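Local coordinates for protein magnesium transporter (Enterococcus faecalis, PDB 2OUX) that probably carries magnesium ions across the cell membrane as a homodimer, the chain here being its cytosolic part with the N domain and paired CBS domains, at residues N25-L30 and N56-K61; M96-A101 and M143-V148; V214-D219 and V235-Y240. One frame throughout, in Å; residues are numbered along the deposited sequence.

Contact 1. Residues N25-L30 and N56-K61; sequences NEFREL and NYLSPK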
loop_
_atom_site.group_PDB
_atom_site.type_symbol
_atom_site.label_atom_id
_atom_site.label_comp_id
_atom_site.label_asym_id
_atom_site.label_seq_id
_atom_site.Cartn_x
_atom_site.Cartn_y
_atom_site.Cartn_z
ATOM N N ASN A 25 -12.382 -0.521 -31.633
ATOM C CA ASN A 25 -11.835 0.675 -30.997
ATOM C C ASN A 25 -12.710 1.275 -29.892
ATOM O O ASN A 25 -12.193 1.723 -28.861
ATOM C CB ASN A 25 -11.519 1.715 -32.074
ATOM C CG ASN A 25 -10.577 1.170 -33.148
ATOM O OD1 ASN A 25 -9.390 0.932 -32.898
ATOM N ND2 ASN A 25 -11.113 0.950 -34.348
ATOM N N GLU A 26 -14.026 1.288 -30.097
ATOM C CA GLU A 26 -14.934 1.821 -29.084
ATOM C C GLU A 26 -14.839 0.913 -27.858
ATOM O O GLU A 26 -14.794 1.378 -26.720
ATOM C CB GLU A 26 -16.372 1.825 -29.597
ATOM C CG GLU A 26 -17.082 3.177 -29.521
ATOM C CD GLU A 26 -17.179 3.749 -28.109
ATOM O OE1 GLU A 26 -18.298 4.144 -27.710
ATOM O OE2 GLU A 26 -16.145 3.827 -27.404
ATOM N N PHE A 27 -14.807 -0.392 -28.115
ATOM C CA PHE A 27 -14.704 -1.394 -27.069
ATOM C C PHE A 27 -13.444 -1.169 -26.245
ATOM O O PHE A 27 -13.508 -1.006 -25.030
ATOM C CB PHE A 27 -14.646 -2.791 -27.678
ATOM C CG PHE A 27 -14.370 -3.862 -26.677
ATOM C CD1 PHE A 27 -15.382 -4.323 -25.839
ATOM C CD2 PHE A 27 -13.087 -4.370 -26.524
ATOM C CE1 PHE A 27 -15.116 -5.270 -24.865
ATOM C CE2 PHE A 27 -12.813 -5.320 -25.550
ATOM C CZ PHE A 27 -13.828 -5.770 -24.719
ATOM N N ARG A 28 -12.300 -1.169 -26.921
ATOM C CA ARG A 28 -11.017 -0.970 -26.271
ATOM C C ARG A 28 -10.988 0.254 -25.376
ATOM O O ARG A 28 -10.554 0.167 -24.225
ATOM C CB ARG A 28 -9.905 -0.855 -27.310
ATOM C CG ARG A 28 -9.625 -2.137 -28.053
ATOM C CD ARG A 28 -8.412 -1.978 -28.934
ATOM N NE ARG A 28 -7.412 -2.988 -28.630
ATOM C CZ ARG A 28 -6.359 -2.805 -27.838
ATOM N NH1 ARG A 28 -6.136 -1.640 -27.252
ATOM N NH2 ARG A 28 -5.526 -3.808 -27.635
ATOM N N GLU A 29 -11.441 1.391 -25.909
ATOM C CA GLU A 29 -11.468 2.647 -25.150
ATOM C C GLU A 29 -12.225 2.495 -23.839
ATOM O O GLU A 29 -11.752 2.924 -22.788
ATOM C CB GLU A 29 -12.151 3.769 -25.944
ATOM C CG GLU A 29 -11.348 4.398 -27.069
ATOM C CD GLU A 29 -12.154 5.467 -27.803
ATOM O OE1 GLU A 29 -12.492 6.499 -27.181
ATOM O OE2 GLU A 29 -12.459 5.269 -28.999
ATOM N N LEU A 30 -13.417 1.908 -23.919
ATOM C CA LEU A 30 -14.261 1.710 -22.747
ATOM C C LEU A 30 -13.662 0.689 -21.781
ATOM O O LEU A 30 -13.415 0.997 -20.619
ATOM C CB LEU A 30 -15.660 1.256 -23.182
ATOM C CG LEU A 30 -16.499 2.266 -23.974
ATOM C CD1 LEU A 30 -17.776 1.603 -24.465
ATOM C CD2 LEU A 30 -16.820 3.466 -23.096
ATOM N N ASN A 56 -10.036 -11.329 -29.248
ATOM C CA ASN A 56 -9.602 -10.736 -30.509
ATOM C C ASN A 56 -9.286 -9.239 -30.408
ATOM O O ASN A 56 -8.566 -8.699 -31.246
ATOM C CB ASN A 56 -10.665 -10.951 -31.597
ATOM C CG ASN A 56 -10.960 -12.424 -31.851
ATOM O OD1 ASN A 56 -10.048 -13.254 -31.909
ATOM N ND2 ASN A 56 -12.238 -12.751 -32.024
ATOM N N TYR A 57 -9.813 -8.565 -29.391
ATOM C CA TYR A 57 -9.574 -7.133 -29.248
ATOM C C TYR A 57 -8.536 -6.763 -28.198
ATOM O O TYR A 57 -8.169 -5.595 -28.068
ATOM C CB TYR A 57 -10.882 -6.408 -28.931
ATOM C CG TYR A 57 -11.967 -6.602 -29.964
ATOM C CD1 TYR A 57 -11.690 -6.497 -31.325
ATOM C CD2 TYR A 57 -13.274 -6.885 -29.579
ATOM C CE1 TYR A 57 -12.690 -6.660 -32.278
ATOM C CE2 TYR A 57 -14.283 -7.051 -30.522
ATOM C CZ TYR A 57 -13.981 -6.939 -31.869
ATOM O OH TYR A 57 -14.974 -7.095 -32.802
ATOM N N LEU A 58 -8.063 -7.750 -27.446
ATOM C CA LEU A 58 -7.076 -7.490 -26.408
ATOM C C LEU A 58 -5.822 -8.317 -26.609
ATOM O O LEU A 58 -5.890 -9.489 -26.966
ATOM C CB LEU A 58 -7.673 -7.783 -25.033
ATOM C CG LEU A 58 -8.857 -6.883 -24.674
ATOM C CD1 LEU A 58 -9.560 -7.403 -23.441
ATOM C CD2 LEU A 58 -8.358 -5.468 -24.467
ATOM N N SER A 59 -4.678 -7.686 -26.387
ATOM C CA SER A 59 -3.394 -8.352 -26.526
ATOM C C SER A 59 -3.179 -9.245 -25.308
ATOM O O SER A 59 -3.868 -9.108 -24.302
ATOM C CB SER A 59 -2.277 -7.318 -26.574
ATOM O OG SER A 59 -2.126 -6.696 -25.307
ATOM N N PRO A 60 -2.225 -10.181 -25.393
ATOM C CA PRO A 60 -1.970 -11.056 -24.249
ATOM C C PRO A 60 -1.582 -10.247 -23.012
ATOM O O PRO A 60 -1.969 -10.598 -21.896
ATOM C CB PRO A 60 -0.843 -11.948 -24.755
ATOM C CG PRO A 60 -1.225 -12.124 -26.211
ATOM C CD PRO A 60 -1.562 -10.697 -26.605
ATOM N N LYS A 61 -0.821 -9.172 -23.207
ATOM C CA LYS A 61 -0.425 -8.325 -22.086
ATOM C C LYS A 61 -1.669 -7.735 -21.448
ATOM O O LYS A 61 -1.851 -7.817 -20.238
ATOM C CB LYS A 61 0.474 -7.172 -22.538
ATOM C CG LYS A 61 1.846 -7.584 -23.007
ATOM C CD LYS A 61 2.702 -6.361 -23.322
ATOM C CE LYS A 61 4.011 -6.748 -24.021
ATOM N NZ LYS A 61 4.861 -7.688 -23.223
#

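Contact 2. Residues M96-A101 and M143-V148; sequences MYTDNA and MTTEFV. With MG (magnesium ion), chain F.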
loop_
_atom_site.group_PDB
_atom_site.type_symbol
_atom_site.label_atom_id
_atom_site.label_comp_id
_atom_site.label_asym_id
_atom_site.label_seq_id
_atom_site.Cartn_x
_atom_site.Cartn_y
_atom_site.Cartn_z
HETATM N N MSE A 96 1.497 -12.128 -17.130
HETATM C CA MSE A 96 0.927 -11.915 -15.803
HETATM C C MSE A 96 2.066 -11.765 -14.810
HETATM O O MSE A 96 3.214 -12.070 -15.125
HETATM C CB MSE A 96 0.080 -13.122 -15.372
HETATM C CG MSE A 96 -1.172 -13.389 -16.198
HETATM SE SE MSE A 96 -2.030 -15.102 -15.782
HETATM C CE MSE A 96 -2.581 -14.753 -13.957
ATOM N N TYR A 97 1.761 -11.280 -13.613
ATOM C CA TYR A 97 2.803 -11.200 -12.596
ATOM C C TYR A 97 3.061 -12.643 -12.198
ATOM O O TYR A 97 2.124 -13.440 -12.054
ATOM C CB TYR A 97 2.341 -10.381 -11.392
ATOM C CG TYR A 97 2.336 -8.915 -11.698
ATOM C CD1 TYR A 97 3.533 -8.235 -11.932
ATOM C CD2 TYR A 97 1.138 -8.213 -11.821
ATOM C CE1 TYR A 97 3.539 -6.889 -12.285
ATOM C CE2 TYR A 97 1.131 -6.862 -12.175
ATOM C CZ TYR A 97 2.336 -6.210 -12.407
ATOM O OH TYR A 97 2.344 -4.886 -12.769
ATOM N N THR A 98 4.332 -12.981 -12.043
ATOM C CA THR A 98 4.720 -14.336 -11.699
ATOM C C THR A 98 3.908 -15.003 -10.591
ATOM O O THR A 98 3.469 -16.133 -10.741
ATOM C CB THR A 98 6.187 -14.371 -11.343
ATOM O OG1 THR A 98 6.923 -13.685 -12.371
ATOM C CG2 THR A 98 6.673 -15.823 -11.237
ATOM N N ASP A 99 3.685 -14.324 -9.480
ATOM C CA ASP A 99 2.933 -14.966 -8.415
ATOM C C ASP A 99 1.572 -15.430 -8.931
ATOM O O ASP A 99 1.130 -16.543 -8.631
ATOM C CB ASP A 99 2.775 -14.023 -7.218
ATOM C CG ASP A 99 2.009 -12.760 -7.555
ATOM O OD1 ASP A 99 1.821 -12.423 -8.747
ATOM O OD2 ASP A 99 1.607 -12.100 -6.592
ATOM N N ASN A 100 0.922 -14.591 -9.731
ATOM C CA ASN A 100 -0.383 -14.929 -10.273
ATOM C C ASN A 100 -0.290 -16.028 -11.319
ATOM O O ASN A 100 -1.186 -16.861 -11.424
ATOM C CB ASN A 100 -1.045 -13.697 -10.887
ATOM C CG ASN A 100 -1.298 -12.603 -9.865
ATOM O OD1 ASN A 100 -1.667 -12.879 -8.723
ATOM N ND2 ASN A 100 -1.120 -11.353 -10.280
ATOM N N ALA A 101 0.786 -16.029 -12.096
ATOM C CA ALA A 101 0.957 -17.056 -13.114
ATOM C C ALA A 101 1.104 -18.426 -12.441
ATOM O O ALA A 101 0.394 -19.373 -12.786
ATOM C CB ALA A 101 2.173 -16.750 -13.974
HETATM N N MSE A 143 5.025 -14.621 -2.849
HETATM C CA MSE A 143 5.813 -13.475 -3.284
HETATM C C MSE A 143 5.819 -13.390 -4.804
HETATM O O MSE A 143 5.339 -14.291 -5.493
HETATM C CB MSE A 143 7.256 -13.603 -2.807
HETATM C CG MSE A 143 8.044 -14.666 -3.553
HETATM SE SE MSE A 143 9.903 -14.716 -3.025
HETATM C CE MSE A 143 10.631 -15.629 -4.574
ATOM N N THR A 144 6.370 -12.306 -5.331
ATOM C CA THR A 144 6.463 -12.154 -6.774
ATOM C C THR A 144 7.796 -11.495 -7.096
ATOM O O THR A 144 8.399 -10.837 -6.247
ATOM C CB THR A 144 5.273 -11.360 -7.350
ATOM O OG1 THR A 144 5.147 -11.673 -8.740
ATOM C CG2 THR A 144 5.469 -9.856 -7.168
ATOM N N THR A 145 8.249 -11.675 -8.327
ATOM C CA THR A 145 9.558 -11.195 -8.746
ATOM C C THR A 145 9.719 -9.792 -9.320
ATOM O O THR A 145 10.838 -9.304 -9.450
ATOM C CB THR A 145 10.132 -12.167 -9.782
ATOM O OG1 THR A 145 9.217 -12.268 -10.886
ATOM C CG2 THR A 145 10.321 -13.555 -9.164
ATOM N N GLU A 146 8.625 -9.135 -9.671
ATOM C CA GLU A 146 8.748 -7.822 -10.280
ATOM C C GLU A 146 8.921 -6.656 -9.308
ATOM O O GLU A 146 8.003 -5.871 -9.101
ATOM C CB GLU A 146 7.555 -7.596 -11.204
ATOM C CG GLU A 146 7.391 -8.714 -12.250
ATOM C CD GLU A 146 6.710 -9.967 -11.682
ATOM O OE1 GLU A 146 6.249 -9.926 -10.524
ATOM O OE2 GLU A 146 6.616 -10.988 -12.399
ATOM N N PHE A 147 10.114 -6.553 -8.728
ATOM C CA PHE A 147 10.446 -5.493 -7.774
ATOM C C PHE A 147 11.570 -4.625 -8.349
ATOM O O PHE A 147 12.254 -5.021 -9.296
ATOM C CB PHE A 147 10.906 -6.098 -6.440
ATOM C CG PHE A 147 12.104 -7.016 -6.565
ATOM C CD1 PHE A 147 13.378 -6.500 -6.790
ATOM C CD2 PHE A 147 11.949 -8.402 -6.505
ATOM C CE1 PHE A 147 14.477 -7.344 -6.961
ATOM C CE2 PHE A 147 13.043 -9.255 -6.674
ATOM C CZ PHE A 147 14.312 -8.724 -6.904
ATOM N N VAL A 148 11.766 -3.451 -7.762
ATOM C CA VAL A 148 12.811 -2.550 -8.224
ATOM C C VAL A 148 14.032 -2.587 -7.315
ATOM O O VAL A 148 13.930 -2.351 -6.115
ATOM C CB VAL A 148 12.318 -1.085 -8.279
ATOM C CG1 VAL A 148 13.419 -0.187 -8.824
ATOM C CG2 VAL A 148 11.068 -0.989 -9.127
HETATM MG MG MG F . 0.737 -10.246 -6.100
HETATM O O HOH W 1 0.955 -9.835 -8.373
HETATM O O HOH W 2 -1.462 -11.039 -6.784
HETATM O O HOH W 3 2.739 -9.348 -5.608
HETATM O O HOH W 4 -0.242 -8.383 -6.075
#

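Contact 3. Residues V214-D219 and V235-Y240; sequences VHVGDD and VPVTDY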
loop_
_atom_site.group_PDB
_atom_site.type_symbol
_atom_site.label_atom_id
_atom_site.label_comp_id
_atom_site.label_asym_id
_atom_site.label_seq_id
_atom_site.Cartn_x
_atom_site.Cartn_y
_atom_site.Cartn_z
ATOM N N VAL A 214 11.830 -10.802 5.095
ATOM C CA VAL A 214 11.423 -12.114 5.577
ATOM C C VAL A 214 12.173 -13.163 4.766
ATOM O O VAL A 214 12.695 -12.861 3.686
ATOM C CB VAL A 214 9.900 -12.324 5.399
ATOM C CG1 VAL A 214 9.140 -11.273 6.188
ATOM C CG2 VAL A 214 9.525 -12.240 3.917
ATOM N N HIS A 215 12.228 -14.387 5.288
ATOM C CA HIS A 215 12.919 -15.487 4.621
ATOM C C HIS A 215 11.930 -16.215 3.716
ATOM O O HIS A 215 10.770 -16.382 4.071
ATOM C CB HIS A 215 13.496 -16.464 5.658
ATOM C CG HIS A 215 14.235 -17.622 5.055
ATOM N ND1 HIS A 215 15.457 -17.487 4.434
ATOM C CD2 HIS A 215 13.915 -18.939 4.967
ATOM C CE1 HIS A 215 15.862 -18.665 3.991
ATOM N NE2 HIS A 215 14.941 -19.561 4.302
ATOM N N VAL A 216 12.392 -16.659 2.556
ATOM C CA VAL A 216 11.513 -17.332 1.604
ATOM C C VAL A 216 10.714 -18.524 2.168
ATOM O O VAL A 216 9.634 -18.855 1.668
ATOM C CB VAL A 216 12.315 -17.769 0.353
ATOM C CG1 VAL A 216 13.402 -18.763 0.737
ATOM C CG2 VAL A 216 11.378 -18.337 -0.685
ATOM N N GLY A 217 11.224 -19.144 3.228
ATOM C CA GLY A 217 10.529 -20.278 3.810
ATOM C C GLY A 217 9.619 -19.950 4.981
ATOM O O GLY A 217 8.983 -20.849 5.531
ATOM N N ASP A 218 9.539 -18.677 5.367
ATOM C CA ASP A 218 8.695 -18.301 6.494
ATOM C C ASP A 218 7.225 -18.528 6.207
ATOM O O ASP A 218 6.800 -18.526 5.056
ATOM C CB ASP A 218 8.914 -16.840 6.884
ATOM C CG ASP A 218 10.362 -16.530 7.184
ATOM O OD1 ASP A 218 11.084 -17.442 7.642
ATOM O OD2 ASP A 218 10.775 -15.371 6.969
ATOM N N ASP A 219 6.452 -18.715 7.269
ATOM C CA ASP A 219 5.025 -18.963 7.151
ATOM C C ASP A 219 4.222 -17.711 6.844
ATOM O O ASP A 219 4.341 -16.707 7.544
ATOM C CB ASP A 219 4.494 -19.584 8.436
ATOM C CG ASP A 219 3.005 -19.849 8.375
ATOM O OD1 ASP A 219 2.581 -20.664 7.534
ATOM O OD2 ASP A 219 2.257 -19.237 9.161
ATOM N N VAL A 235 7.000 -6.182 1.317
ATOM C CA VAL A 235 8.130 -6.612 2.122
ATOM C C VAL A 235 9.016 -7.546 1.314
ATOM O O VAL A 235 8.534 -8.480 0.676
ATOM C CB VAL A 235 7.663 -7.294 3.443
ATOM C CG1 VAL A 235 6.966 -8.621 3.160
ATOM C CG2 VAL A 235 8.856 -7.475 4.373
ATOM N N PRO A 236 10.334 -7.289 1.316
ATOM C CA PRO A 236 11.281 -8.118 0.566
ATOM C C PRO A 236 11.487 -9.517 1.126
ATOM O O PRO A 236 11.336 -9.755 2.322
ATOM C CB PRO A 236 12.558 -7.272 0.563
ATOM C CG PRO A 236 12.474 -6.528 1.828
ATOM C CD PRO A 236 11.016 -6.136 1.929
ATOM N N VAL A 237 11.826 -10.439 0.231
ATOM C CA VAL A 237 12.046 -11.836 0.579
ATOM C C VAL A 237 13.453 -12.258 0.168
ATOM O O VAL A 237 13.909 -11.942 -0.928
ATOM C CB VAL A 237 11.021 -12.742 -0.146
ATOM C CG1 VAL A 237 11.180 -14.182 0.312
ATOM C CG2 VAL A 237 9.614 -12.251 0.127
ATOM N N THR A 238 14.139 -12.982 1.046
ATOM C CA THR A 238 15.503 -13.422 0.756
ATOM C C THR A 238 15.728 -14.868 1.174
ATOM O O THR A 238 14.853 -15.500 1.768
ATOM C CB THR A 238 16.538 -12.573 1.528
ATOM O OG1 THR A 238 16.508 -12.934 2.917
ATOM C CG2 THR A 238 16.211 -11.084 1.409
ATOM N N ASP A 239 16.906 -15.391 0.846
ATOM C CA ASP A 239 17.278 -16.737 1.258
ATOM C C ASP A 239 18.142 -16.532 2.504
ATOM O O ASP A 239 18.326 -15.400 2.950
ATOM C CB ASP A 239 18.085 -17.451 0.171
ATOM C CG ASP A 239 19.270 -16.641 -0.306
ATOM O OD1 ASP A 239 19.794 -15.813 0.470
ATOM O OD2 ASP A 239 19.688 -16.844 -1.462
ATOM N N TYR A 240 18.676 -17.608 3.071
ATOM C CA TYR A 240 19.502 -17.459 4.263
ATOM C C TYR A 240 20.734 -16.598 4.005
ATOM O O TYR A 240 21.313 -16.048 4.935
ATOM C CB TYR A 240 19.927 -18.828 4.788
ATOM C CG TYR A 240 18.780 -19.644 5.338
ATOM C CD1 TYR A 240 18.019 -19.178 6.410
ATOM C CD2 TYR A 240 18.453 -20.881 4.783
ATOM C CE1 TYR A 240 16.957 -19.928 6.920
ATOM C CE2 TYR A 240 17.395 -21.641 5.284
ATOM C CZ TYR A 240 16.649 -21.156 6.350
ATOM O OH TYR A 240 15.591 -21.899 6.835
#

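Contact 1. Residues N25-L30 and N56-K61
The Phe27 ring meets Leu58 at its edge, where CE2 lies 4.3 Å from Leu58 CG, close to the plane of the ring. Tyr57 approaches the same ring obliquely, its CB 3.8 Å from Phe27 CD2. The two rings cross at 46°, with centroids 5.7 Å apart. The third flat group, the Arg28 guanidinium, is likewise met obliquely, by Tyr57 O. The anti position of Phe27 CG relative to its backbone N (chi1 173°) sends the ring from helix 24-31 toward the end of helix 48-57. Elsewhere the same ring meets Phe31 and touches Leu15 and Thr18 of helix 8-20, which makes it a joint of three helices in the bundle that begins this cytosolic part.

Beside this apolar patch, Arg28 runs out from the helix with CG anti to its carbonyl carbon and bends at chi3. The bend brings NE to 2.8 Å from Tyr57 O, a weak hydrogen bond with an N-H to oxygen angle of only 125°. Arg28 NH2 forms a salt bridge with Glu62 OE1 on helix 60-67. Glu62 OE1 also accepts from Ser59 N, and Ser59, at the N-cap, caps a backbone N with its side chain, an arrangement consistent with a capping box whose carboxylate Arg28 pairs with.

The guanidinium thus spans the break between two consecutive helices, touching the carbonyl of Tyr57 on one and a carboxylate on the next. Because the bond to Tyr57 O is bent, the charge pairing with Glu62 is probably the stronger hold on Arg28, with the carbonyl a secondary acceptor.

Contact 2. Residues M96-A101 and M143-V148
Thr144 OG1 is anti to its own backbone N (chi1 -158°), which brings it to Asp99 N, the donor of a 3.1 Å hydrogen bond to Thr144 OG1. Asp99 CG sits in the crowded position between its backbone N and carbonyl carbon (chi1 62°), and this carries the carboxylate to a magnesium ion. Glu146 folds back at chi2, and Thr144 OG1 in turn donates a hydrogen bond to Glu146 OE1 (2.7 Å), on its syn lone pair. The other carboxylate oxygen is gripped twice. Thr98 N meets Glu146 OE2 almost straight (3.1 Å, 175°) on the syn lone pair, and Thr98 OG1 reaches Glu146 OE2 at 2.7 Å from above the carboxylate plane. Glu146, centre of an inverse gamma turn, thus receives the first turn of helix 98-107, whose N-cap position is Tyr97, and joins the N domain to the first CBS domain. Tyr97 CD1 lies 3.5 Å from Glu146 OE1, which approaches the edge of the ring. Asp99 OD2 binds magnesium at 2.1 Å, with four waters and Asp252 completing the shell. Asp99 OD1 accepts a hydrogen bond from water 1 at 2.8 Å. Asn100 OD1, from the second shell, appears to take one from water 2, which has other acceptors in reach.

Contact 3. Residues V214-D219 and V235-Y240
From CB, which leaves the strand on the face it shares with Thr238, the His215 side chain runs with CG anti to the backbone N (chi1 -180°) and lays its imidazole against Tyr240. CD2 is 3.7 Å from Tyr240 CE1. CE1 sits over the centre of the phenol ring, and NE2 at the tip comes within 3.1 Å of Tyr240 CZ. The result is a face-to-face stack, its planes 23° apart and its centroids separated by 3.7 Å. ND1 lies 3.4 Å from Asp239 C, at the edge of the imidazole. Val216 CG1 lies loosely over the rim of the face opposite Tyr240.

Alongside the stack, the two backbones pair in parallel. Val214 N donates to Pro236 O, Thr238 N to Val214 O at 3.0 Å, and Val216 N to Thr238 O at 2.8 Å, each donor lying nearly along the C=O axis. On the other face of the sheet Val214 CG2 packs on Val237 CG2 at 3.8 Å, and Val237 CG1 reaches the backbone of Val216. A type I turn from His215 to Asp218 then ends the strand, with His215 N making a very short bond to Asp218 OD2.

This is the beta-alpha-beta crossover of the second CBS domain: strand 214-215 is followed by helix 220-230, and strand 234-238 lies between strand 214-215 and the antiparallel strand 244-249. Val235 and Val237 touch Val248 of that last strand, and Pro236 and Thr238 rest on Leu185 of strand 185-190 in the first CBS domain.

Overall arrangement
The three contacts follow one another along the chain, from the N-terminal helices to the second CBS domain. Contact 1 lies on the opposite side of the chain's centre from contact 3, with centres 38 Å apart, and is away from the annotated metal sites. Contact 2 is near the middle, its centre 24 Å from that of contact 1 and 15 Å from that of contact 3. Contacts 2 and 3 touch, Met143 SE packing 3.6 Å from Val237 CG1. Contact 2 supplies a magnesium ligand, Asp99, whose metal is shared with Asp252. Contact 3 only lies beside the site of Tyr177 and Ala234, with the Pro236 side chain about 3 Å from a bound magnesium.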